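Long-range contact in mRNA transport regulator MTR2 (Candida albicans, PDB 1Q42), which interacts with Mex67 and affects the transport of mRNA from the nucleus to the cytoplasm: residues V121-K126 against V166-V171. Residues are numbered along the deposited sequence; the frame is centred on the assembly and turned at random.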
ATOM      1  N   VAL A 121      -3.751   8.117 -11.369  1.00 19.51           N
ATOM      2  CA  VAL A 121      -4.635   8.484 -10.261  1.00 19.92           C
ATOM      3  C   VAL A 121      -3.821   9.166  -9.182  1.00 19.57           C
ATOM      4  O   VAL A 121      -2.799   8.636  -8.754  1.00 19.28           O
ATOM      5  CB  VAL A 121      -5.265   7.249  -9.591  1.00 21.37           C
ATOM      6  CG1 VAL A 121      -6.227   7.680  -8.476  1.00 22.14           C
ATOM      7  CG2 VAL A 121      -5.956   6.428 -10.572  1.00 24.41           C
ATOM      8  N   HIS A 122      -4.282  10.329  -8.734  1.00 19.38           N
ATOM      9  CA  HIS A 122      -3.722  10.980  -7.566  1.00 19.22           C
ATOM     10  C   HIS A 122      -4.734  10.880  -6.440  1.00 18.54           C
ATOM     11  O   HIS A 122      -5.917  11.135  -6.641  1.00 18.94           O
ATOM     12  CB  HIS A 122      -3.436  12.450  -7.875  1.00 19.54           C
ATOM     13  CG  HIS A 122      -3.139  13.262  -6.658  1.00 22.46           C
ATOM     14  ND1 HIS A 122      -4.119  13.942  -5.961  1.00 26.16           N
ATOM     15  CD2 HIS A 122      -1.986  13.463  -5.983  1.00 25.88           C
ATOM     16  CE1 HIS A 122      -3.573  14.539  -4.915  1.00 26.97           C
ATOM     17  NE2 HIS A 122      -2.275  14.286  -4.922  1.00 26.67           N
ATOM     18  N   PHE A 123      -4.293  10.488  -5.252  1.00 17.47           N
ATOM     19  CA  PHE A 123      -5.184  10.517  -4.114  1.00 18.01           C
ATOM     20  C   PHE A 123      -4.471  10.995  -2.866  1.00 17.64           C
ATOM     21  O   PHE A 123      -3.244  10.980  -2.791  1.00 16.63           O
ATOM     22  CB  PHE A 123      -5.911   9.167  -3.915  1.00 17.36           C
ATOM     23  CG  PHE A 123      -5.072   8.034  -3.348  1.00 18.13           C
ATOM     24  CD1 PHE A 123      -4.899   7.897  -1.974  1.00 16.86           C
ATOM     25  CD2 PHE A 123      -4.541   7.051  -4.183  1.00 19.14           C
ATOM     26  CE1 PHE A 123      -4.182   6.820  -1.450  1.00 18.14           C
ATOM     27  CE2 PHE A 123      -3.816   5.977  -3.653  1.00 18.17           C
ATOM     28  CZ  PHE A 123      -3.649   5.874  -2.281  1.00 17.32           C
ATOM     29  N   SER A 124      -5.272  11.502  -1.939  1.00 17.92           N
ATOM     30  CA  SER A 124      -4.804  11.956  -0.644  1.00 18.17           C
ATOM     31  C   SER A 124      -5.534  11.124   0.409  1.00 17.76           C
ATOM     32  O   SER A 124      -6.647  10.682   0.178  1.00 17.43           O
ATOM     33  CB  SER A 124      -5.110  13.442  -0.486  1.00 18.92           C
ATOM     34  OG  SER A 124      -4.448  14.186  -1.515  1.00 21.59           O
ATOM     35  N   ALA A 125      -4.875  10.872   1.525  1.00 17.21           N
ATOM     36  CA  ALA A 125      -5.472  10.154   2.654  1.00 17.48           C
ATOM     37  C   ALA A 125      -4.857  10.673   3.933  1.00 17.61           C
ATOM     38  O   ALA A 125      -3.869  11.438   3.899  1.00 17.35           O
ATOM     39  CB  ALA A 125      -5.230   8.645   2.533  1.00 17.13           C
ATOM     40  N   LYS A 126      -5.460  10.293   5.051  1.00 17.57           N
ATOM     41  CA  LYS A 126      -4.779  10.345   6.344  1.00 17.99           C
ATOM     42  C   LYS A 126      -4.504   8.932   6.814  1.00 17.51           C
ATOM     43  O   LYS A 126      -5.252   8.014   6.510  1.00 18.10           O
ATOM     44  CB  LYS A 126      -5.534  11.126   7.399  1.00 19.60           C
ATOM     45  CG  LYS A 126      -6.983  10.827   7.581  1.00 23.04           C
ATOM     46  CD  LYS A 126      -7.671  12.014   8.283  1.00 26.02           C
ATOM     47  CE  LYS A 126      -9.131  11.708   8.529  1.00 29.12           C
ATOM     48  NZ  LYS A 126      -9.742  12.615   9.527  1.00 28.30           N
ATOM     49  N   VAL A 166      -0.849  11.757   3.740  1.00 17.60           N
ATOM     50  CA  VAL A 166      -0.244  10.985   2.662  1.00 18.37           C
ATOM     51  C   VAL A 166      -0.785  11.425   1.289  1.00 17.76           C
ATOM     52  O   VAL A 166      -1.973  11.681   1.139  1.00 19.23           O
ATOM     53  CB  VAL A 166      -0.534   9.471   2.806  1.00 19.27           C
ATOM     54  CG1 VAL A 166       0.218   8.691   1.705  1.00 22.77           C
ATOM     55  CG2 VAL A 166      -0.100   8.974   4.142  1.00 21.81           C
ATOM     56  N   ASP A 167       0.104  11.521   0.305  1.00 17.11           N
ATOM     57  CA  ASP A 167      -0.285  11.713  -1.098  1.00 17.27           C
ATOM     58  C   ASP A 167       0.271  10.541  -1.875  1.00 17.11           C
ATOM     59  O   ASP A 167       1.418  10.136  -1.658  1.00 16.30           O
ATOM     60  CB  ASP A 167       0.321  13.011  -1.655  1.00 18.01           C
ATOM     61  CG  ASP A 167      -0.634  14.190  -1.608  1.00 22.99           C
ATOM     62  OD1 ASP A 167      -1.706  14.106  -0.966  1.00 24.53           O
ATOM     63  OD2 ASP A 167      -0.343  15.296  -2.147  1.00 27.98           O
ATOM     64  N   VAL A 168      -0.531   9.993  -2.778  1.00 16.26           N
ATOM     65  CA  VAL A 168      -0.100   8.850  -3.549  1.00 16.94           C
ATOM     66  C   VAL A 168      -0.432   9.114  -5.016  1.00 17.39           C
ATOM     67  O   VAL A 168      -1.522   9.585  -5.331  1.00 17.76           O
ATOM     68  CB  VAL A 168      -0.819   7.560  -3.095  1.00 17.00           C
ATOM     69  CG1 VAL A 168      -0.386   6.387  -3.944  1.00 16.96           C
ATOM     70  CG2 VAL A 168      -0.557   7.272  -1.647  1.00 18.22           C
ATOM     71  N   ASN A 169       0.527   8.823  -5.891  1.00 17.21           N
ATOM     72  CA  ASN A 169       0.327   8.854  -7.324  1.00 17.83           C
ATOM     73  C   ASN A 169       0.536   7.441  -7.876  1.00 17.32           C
ATOM     74  O   ASN A 169       1.553   6.835  -7.639  1.00 16.57           O
ATOM     75  CB  ASN A 169       1.316   9.818  -7.993  1.00 18.51           C
ATOM     76  CG  ASN A 169       1.040  11.263  -7.655  1.00 21.82           C
ATOM     77  OD1 ASN A 169      -0.051  11.768  -7.893  1.00 23.91           O
ATOM     78  ND2 ASN A 169       2.029  11.934  -7.097  1.00 25.43           N
ATOM     79  N   LEU A 170      -0.457   6.922  -8.586  1.00 17.66           N
ATOM     80  CA  LEU A 170      -0.384   5.597  -9.196  1.00 17.98           C
ATOM     81  C   LEU A 170      -0.542   5.727 -10.715  1.00 18.86           C
ATOM     82  O   LEU A 170      -1.284   6.589 -11.190  1.00 19.86           O
ATOM     83  CB  LEU A 170      -1.540   4.728  -8.682  1.00 18.05           C
ATOM     84  CG  LEU A 170      -1.677   4.415  -7.189  1.00 17.70           C
ATOM     85  CD1 LEU A 170      -2.887   3.456  -6.970  1.00 18.58           C
ATOM     86  CD2 LEU A 170      -0.433   3.866  -6.575  1.00 18.39           C
ATOM     87  N   VAL A 171       0.152   4.893 -11.468  1.00 19.34           N
ATOM     88  CA  VAL A 171      -0.169   4.662 -12.867  1.00 19.85           C
ATOM     89  C   VAL A 171      -0.588   3.189 -12.941  1.00 20.81           C
ATOM     90  O   VAL A 171       0.188   2.304 -12.583  1.00 20.28           O
ATOM     91  CB  VAL A 171       1.012   4.958 -13.791  1.00 20.46           C
ATOM     92  CG1 VAL A 171       0.592   4.770 -15.246  1.00 21.53           C
ATOM     93  CG2 VAL A 171       1.534   6.380 -13.562  1.00 19.83           C
TER
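Asp167 OD1 accepts a hydrogen bond from Ser124 OG at 2.8 Å, with the hydroxyl coming in from above the carboxylate plane rather than within it. The other carboxylate oxygen, OD2, sits at the edge of the His122 ring, 3.5 Å from NE2, and ring and carboxylate stand nearly perpendicular. Asn169 meets the same ring edge one step along: its OD1 lies 3.2 Å from His122 CD2, while its ND2 hydrogen-bonds Asp187 OD2 on the neighbouring strand 183-192. With CG anti to the backbone N (chi1 168°), the His122 ring swings toward its C-terminal neighbour, which carries NE2 past the directly paired Asn169 to Asp167.

On the face opposite that of His122, Ser124, Asp167 and Asn169, Phe123 and Val168 point the same way, side by side. With chi1 at 74°, Phe123 CG sits between its own backbone N and carbonyl carbon, and Val168 CB lies over one face of the ring, offset toward the rim, 3.6 Å from its centroid, a CH-pi contact. Leu170 CD1 touches the ring at its edge, and Leu33 and Leu37 of helix 29-40 also pack on Phe123.

Between the faces run six backbone hydrogen bonds, paired at Val121-Leu170, Phe123-Val168 and Ala125-Val166. Strands 118-129 and 164-173 are thus antiparallel neighbours, with Val121, Phe123 and Leu170 packed against helix 29-40, as expected for the curved sheet of the NTF2 fold.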